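Local coordinates for methyltransferase (Streptomyces regensis, PDB 5N5D) that transfers a methyl group from S-adenosylmethionine to a hydroxyl oxygen during the biosynthesis of tomaymycin, at the interface of chains A and B. Sequence-based numbering; all coordinates share one arbitrary frame. Chains: chain A/B, Methyltransferase.

Contacts 1 and 2 belong to one two-fold symmetric interface between two copies of this O-methyltransferase, and their C-alpha centres lie about 17 Å apart. Helix 6-21 of chain A joins them: its middle turns rest on the 3-10 helix 173-178 of chain B in contact 2, and its last residue, A:Leu21, reaches strand 203-211 in contact 1, where helix 47-60 also docks. Contact 1 combines direct hydrogen bonds with leucine packing, whereas contact 2 rests on apolar contacts and a water bridge. Each occurs twice by symmetry, consistent with a dimer, although the structure alone does not establish the state in solution.

Contact 1: the interface of chains A and B. Residues chain A 21-22, 51, 55, 58; chain B 204-206, 221, 223.
A:Lys51, on helix 47-60, reaches B:Thr204 and B:Ala205 on strand 203-211, a helix-on-sheet contact between the Rossmann-like domains of two O-methyltransferase subunits. Its CG stands anti to the backbone N (chi1 -176°), and bends at chi2 and chi4 bring the amine round to the strand. There NZ donates to the hydroxyl OG1 of B:Thr204 at 2.8 Å and to the carbonyl O of B:Ala205, also at 2.8 Å. The second bond meets the carbonyl at a C=O...N angle of 134°, the amine tilted 27° from its plane. A weak bond to the carbonyl O of A:Leu21 ties the same amine to the end of helix 6-21. An alanine here would probably leave the hydroxyl of B:Thr204 and the carbonyl of B:Ala205 without their cross-chain donor.

Water 1 links the carbonyl O of A:Leu21 (2.8 Å) with the amide N of B:Ala205 (2.9 Å).

Apolar packing extends along helix 47-60. The CG of A:Lys51 lies 3.6 Å from CB of B:Thr206, the two side chains passing in opposite directions. A:Leu55 splits its branches: CD1 meets CD2 of B:Leu221, while CD2 touches CG2 of B:Thr204 at 3.7 Å. Over one face of the A:Arg58 guanidinium sits CD2 of B:Leu223, 3.5 Å above the plane and displaced toward its rim. From the end of helix 6-21, A:Leu21 sets CD1 against the backbone of B:Thr206.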
ATOM      1  N   LEU A  21      15.073   2.239   5.866  1.00 13.22           N
ATOM      2  CA  LEU A  21      13.906   1.458   6.259  1.00 12.52           C
ATOM      3  C   LEU A  21      13.982  -0.033   5.954  1.00 13.84           C
ATOM      4  O   LEU A  21      13.278  -0.804   6.613  1.00 16.18           O
ATOM      5  CB  LEU A  21      12.643   2.008   5.584  1.00 13.54           C
ATOM      6  CG  LEU A  21      12.283   3.462   5.884  1.00 15.51           C
ATOM      7  CD1 LEU A  21      10.920   3.787   5.267  1.00 17.24           C
ATOM      8  CD2 LEU A  21      12.284   3.782   7.358  1.00 17.08           C
ATOM      9  N   VAL A  22      14.776  -0.462   4.976  1.00 14.56           N
ATOM     10  CA  VAL A  22      14.698  -1.831   4.476  1.00 14.83           C
ATOM     11  C   VAL A  22      16.078  -2.468   4.535  1.00 17.39           C
ATOM     12  O   VAL A  22      17.017  -1.990   3.886  1.00 19.84           O
ATOM     13  CB  VAL A  22      14.147  -1.884   3.045  1.00 15.30           C
ATOM     14  CG1 VAL A  22      13.923  -3.335   2.618  1.00 17.27           C
ATOM     15  CG2 VAL A  22      12.864  -1.078   2.939  1.00 15.53           C
ATOM     16  N   LYS A  51       9.127  -5.170   0.893  1.00 13.50           N
ATOM     17  CA  LYS A  51       8.793  -4.833   2.273  1.00 13.21           C
ATOM     18  C   LYS A  51       7.313  -4.492   2.405  1.00 13.55           C
ATOM     19  O   LYS A  51       6.664  -4.870   3.387  1.00 13.95           O
ATOM     20  CB  LYS A  51       9.668  -3.668   2.750  1.00 16.09           C
ATOM     21  CG  LYS A  51       9.483  -3.269   4.218  1.00 19.66           C
ATOM     22  CD  LYS A  51      10.275  -4.152   5.153  1.00 21.76           C
ATOM     23  CE  LYS A  51      10.120  -3.737   6.625  1.00 17.83           C
ATOM     24  NZ  LYS A  51      11.059  -2.660   7.078  1.00 17.09           N
ATOM     25  N   LEU A  55       4.639  -6.258   4.848  1.00 12.63           N
ATOM     26  CA  LEU A  55       3.837  -5.539   5.833  1.00 13.15           C
ATOM     27  C   LEU A  55       2.345  -5.763   5.617  1.00 12.80           C
ATOM     28  O   LEU A  55       1.587  -5.878   6.587  1.00 14.34           O
ATOM     29  CB  LEU A  55       4.173  -4.050   5.791  1.00 15.09           C
ATOM     30  CG  LEU A  55       5.603  -3.694   6.209  1.00 15.80           C
ATOM     31  CD1 LEU A  55       5.845  -2.212   6.048  1.00 16.80           C
ATOM     32  CD2 LEU A  55       5.880  -4.121   7.659  1.00 19.49           C
ATOM     33  N   ARG A  58       1.528  -9.063   7.143  1.00 15.10           N
ATOM     34  CA  ARG A  58       1.521  -9.014   8.602  1.00 14.69           C
ATOM     35  C   ARG A  58       0.312  -8.246   9.126  1.00 15.44           C
ATOM     36  O   ARG A  58      -0.296  -8.635  10.132  1.00 17.64           O
ATOM     37  CB  ARG A  58       2.823  -8.397   9.102  1.00 16.11           C
ATOM     38  CG  ARG A  58       4.032  -9.290   8.847  1.00 18.34           C
ATOM     39  CD  ARG A  58       5.323  -8.646   9.255  1.00 19.68           C
ATOM     40  NE  ARG A  58       5.435  -8.473  10.697  1.00 20.53           N
ATOM     41  CZ  ARG A  58       6.537  -8.052  11.303  1.00 21.86           C
ATOM     42  NH1 ARG A  58       7.622  -7.766  10.592  1.00 22.68           N
ATOM     43  NH2 ARG A  58       6.552  -7.920  12.613  1.00 23.90           N
TER
ATOM     44  N   THR B 204       8.434  -1.052  12.076  1.00 14.33           N
ATOM     45  CA  THR B 204       9.095  -1.416  10.832  1.00 15.41           C
ATOM     46  C   THR B 204       8.287  -0.872   9.662  1.00 14.95           C
ATOM     47  O   THR B 204       7.051  -0.889   9.690  1.00 14.27           O
ATOM     48  CB  THR B 204       9.262  -2.939  10.747  1.00 18.59           C
ATOM     49  OG1 THR B 204      10.022  -3.287   9.583  1.00 23.69           O
ATOM     50  CG2 THR B 204       7.916  -3.650  10.734  1.00 18.27           C
ATOM     51  N   ALA B 205       8.972  -0.382   8.629  1.00 13.29           N
ATOM     52  CA  ALA B 205       8.293   0.479   7.675  1.00 12.39           C
ATOM     53  C   ALA B 205       8.876   0.350   6.271  1.00 12.34           C
ATOM     54  O   ALA B 205       9.926  -0.262   6.047  1.00 13.47           O
ATOM     55  CB  ALA B 205       8.357   1.939   8.134  1.00 12.32           C
ATOM     56  N   THR B 206       8.147   0.933   5.323  1.00 12.70           N
ATOM     57  CA  THR B 206       8.609   1.094   3.954  1.00 12.64           C
ATOM     58  C   THR B 206       8.046   2.401   3.415  1.00 13.02           C
ATOM     59  O   THR B 206       7.071   2.942   3.934  1.00 14.23           O
ATOM     60  CB  THR B 206       8.195  -0.089   3.064  1.00 13.03           C
ATOM     61  OG1 THR B 206       8.921  -0.039   1.832  1.00 15.51           O
ATOM     62  CG2 THR B 206       6.692  -0.071   2.773  1.00 14.59           C
ATOM     63  N   LEU B 221       4.578   3.736   5.096  1.00 13.31           N
ATOM     64  CA  LEU B 221       3.691   2.831   5.808  1.00 12.44           C
ATOM     65  C   LEU B 221       4.520   2.095   6.846  1.00 12.92           C
ATOM     66  O   LEU B 221       5.533   1.470   6.508  1.00 12.30           O
ATOM     67  CB  LEU B 221       3.000   1.861   4.845  1.00 13.52           C
ATOM     68  CG  LEU B 221       1.964   0.943   5.500  1.00 15.99           C
ATOM     69  CD1 LEU B 221       0.895   0.576   4.479  1.00 18.90           C
ATOM     70  CD2 LEU B 221       2.598  -0.318   6.066  1.00 17.51           C
ATOM     71  N   LEU B 223       4.417  -0.455  10.437  1.00 13.50           N
ATOM     72  CA  LEU B 223       3.737  -1.404  11.308  1.00 14.14           C
ATOM     73  C   LEU B 223       4.394  -1.349  12.682  1.00 15.67           C
ATOM     74  O   LEU B 223       5.605  -1.565  12.803  1.00 14.47           O
ATOM     75  CB  LEU B 223       3.820  -2.816  10.729  1.00 16.73           C
ATOM     76  CG  LEU B 223       3.382  -3.950  11.653  1.00 21.80           C
ATOM     77  CD1 LEU B 223       1.883  -3.951  11.807  1.00 23.99           C
ATOM     78  CD2 LEU B 223       3.880  -5.284  11.120  1.00 22.97           C
TER
HETATM   79  O   HOH W   1      11.788  -0.043   8.911  1.00 17.44           O

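Contact 2: the interface of chains A and B. Residues chain A 12-13, 16-17; chain B 175, 177-178.
B:Thr178 points its methyl CG2 at A:Ser12, A:Val13 and A:Tyr16, where helix 6-21 of one O-methyltransferase subunit packs on the 3-10 helix 173-178 of the other. This part of the interface is mainly apolar. CG2 of B:Thr178 comes 3.8 Å from CB of A:Tyr16, and the two side chains meet at a slant. The same methyl touches CA of A:Val13 at 4.0 Å, so that it bears on the helix backbone as well as on side chains. A:Val13 in turn lays its CG2 branch against CA of B:Gly175 at 3.8 Å; a glycine at this point presents only its backbone to the valine methyl.

The aromatic side chains of A:Tyr16 and A:Phe17 meet B:Val177. CG of A:Tyr16 stands anti to the backbone N (chi1 167°), which carries the ring to B:Val177, and chi2 of 78° turns one face toward its carbonyl O. That oxygen stands 3.6 Å above the ring plane, offset toward the rim beside CZ; the approach is a carbonyl-over-ring contact rather than a hydrogen bond to the phenol. CG2 of B:Val177 reaches both aromatic residues, lying 4.0 Å from CZ at the tip of the A:Phe17 ring and near the CD2-CE2 side of the A:Tyr16 ring. Within chain A, CE1 of A:Phe17 lies in plane at the edge of the tyrosine ring.

Polar contact across the chains is carried by water 2, which joins OG of A:Ser12 and OG1 of B:Thr178, at 2.7 Å from each hydroxyl. On the chain B side, OG1 of B:Thr178 donates to the carbonyl O of B:Gly175 at 3.2 Å, a long bond whose donor lies almost in line with the carbonyl (C=O...O angle 178°). This bond probably limits rotation of the threonine, holding its hydroxyl toward the water and its methyl toward helix 6-21.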
ATOM      1  N   SER A  12      17.604   7.537  -6.680  1.00 18.17           N
ATOM      2  CA  SER A  12      18.203   8.188  -5.519  0.50 19.41           C
ATOM      3  C   SER A  12      17.223   8.250  -4.355  1.00 18.06           C
ATOM      4  O   SER A  12      17.597   8.011  -3.201  1.00 17.25           O
ATOM      5  CB  SER A  12      18.677   9.594  -5.895  0.50 21.11           C
ATOM      6  OG  SER A  12      19.143  10.308  -4.761  0.50 22.01           O
ATOM      7  N   VAL A  13      15.961   8.563  -4.637  1.00 18.29           N
ATOM      8  CA  VAL A  13      14.956   8.601  -3.580  1.00 17.81           C
ATOM      9  C   VAL A  13      14.698   7.201  -3.034  1.00 18.81           C
ATOM     10  O   VAL A  13      14.597   7.004  -1.816  1.00 17.11           O
ATOM     11  CB  VAL A  13      13.675   9.262  -4.116  1.00 18.61           C
ATOM     12  CG1 VAL A  13      12.546   9.156  -3.106  1.00 17.45           C
ATOM     13  CG2 VAL A  13      13.947  10.711  -4.465  1.00 21.28           C
ATOM     14  N   TYR A  16      17.580   6.141  -0.921  1.00 16.28           N
ATOM     15  CA  TYR A  16      17.557   6.873   0.342  1.00 15.67           C
ATOM     16  C   TYR A  16      16.574   6.246   1.324  1.00 15.77           C
ATOM     17  O   TYR A  16      16.932   5.922   2.460  1.00 15.80           O
ATOM     18  CB  TYR A  16      17.205   8.344   0.097  1.00 15.36           C
ATOM     19  CG  TYR A  16      16.861   9.050   1.388  1.00 15.09           C
ATOM     20  CD1 TYR A  16      17.856   9.472   2.260  1.00 14.37           C
ATOM     21  CD2 TYR A  16      15.544   9.266   1.745  1.00 16.03           C
ATOM     22  CE1 TYR A  16      17.536  10.091   3.452  1.00 14.52           C
ATOM     23  CE2 TYR A  16      15.214   9.885   2.932  1.00 16.37           C
ATOM     24  CZ  TYR A  16      16.211  10.291   3.784  1.00 14.31           C
ATOM     25  OH  TYR A  16      15.838  10.899   4.960  1.00 16.38           O
ATOM     26  N   PHE A  17      15.317   6.082   0.913  1.00 13.95           N
ATOM     27  CA  PHE A  17      14.330   5.473   1.802  1.00 14.89           C
ATOM     28  C   PHE A  17      14.752   4.065   2.195  1.00 14.69           C
ATOM     29  O   PHE A  17      14.687   3.686   3.370  1.00 17.29           O
ATOM     30  CB  PHE A  17      12.958   5.429   1.127  1.00 16.72           C
ATOM     31  CG  PHE A  17      12.267   6.760   1.008  1.00 19.86           C
ATOM     32  CD1 PHE A  17      12.330   7.704   2.011  1.00 20.01           C
ATOM     33  CD2 PHE A  17      11.506   7.038  -0.117  1.00 24.31           C
ATOM     34  CE1 PHE A  17      11.668   8.919   1.885  1.00 23.56           C
ATOM     35  CE2 PHE A  17      10.850   8.242  -0.248  1.00 26.45           C
ATOM     36  CZ  PHE A  17      10.935   9.185   0.751  1.00 25.09           C
TER
ATOM     37  N   GLY B 175      11.755  14.949  -4.174  1.00 18.93           N
ATOM     38  CA  GLY B 175      13.099  14.419  -4.065  1.00 20.14           C
ATOM     39  C   GLY B 175      14.002  15.192  -3.131  1.00 18.86           C
ATOM     40  O   GLY B 175      15.161  14.796  -2.941  1.00 21.30           O
ATOM     41  N   VAL B 177      14.112  15.225  -0.071  1.00 14.39           N
ATOM     42  CA  VAL B 177      14.438  14.509   1.161  1.00 16.59           C
ATOM     43  C   VAL B 177      15.827  13.886   1.121  1.00 17.45           C
ATOM     44  O   VAL B 177      16.372  13.541   2.171  1.00 18.33           O
ATOM     45  CB  VAL B 177      13.374  13.433   1.462  1.00 20.77           C
ATOM     46  CG1 VAL B 177      12.047  14.091   1.761  1.00 26.65           C
ATOM     47  CG2 VAL B 177      13.266  12.421   0.315  1.00 16.99           C
ATOM     48  N   THR B 178      16.424  13.726  -0.055  1.00 16.78           N
ATOM     49  CA  THR B 178      17.767  13.160  -0.119  1.00 16.64           C
ATOM     50  C   THR B 178      18.850  14.177   0.225  1.00 17.52           C
ATOM     51  O   THR B 178      20.029  13.802   0.296  1.00 19.89           O
ATOM     52  CB  THR B 178      18.043  12.587  -1.511  1.00 17.63           C
ATOM     53  OG1 THR B 178      18.108  13.653  -2.462  1.00 19.30           O
ATOM     54  CG2 THR B 178      16.952  11.602  -1.921  1.00 18.14           C
TER
HETATM   55  O   HOH W   2      18.365  12.861  -5.081  0.50 25.79           O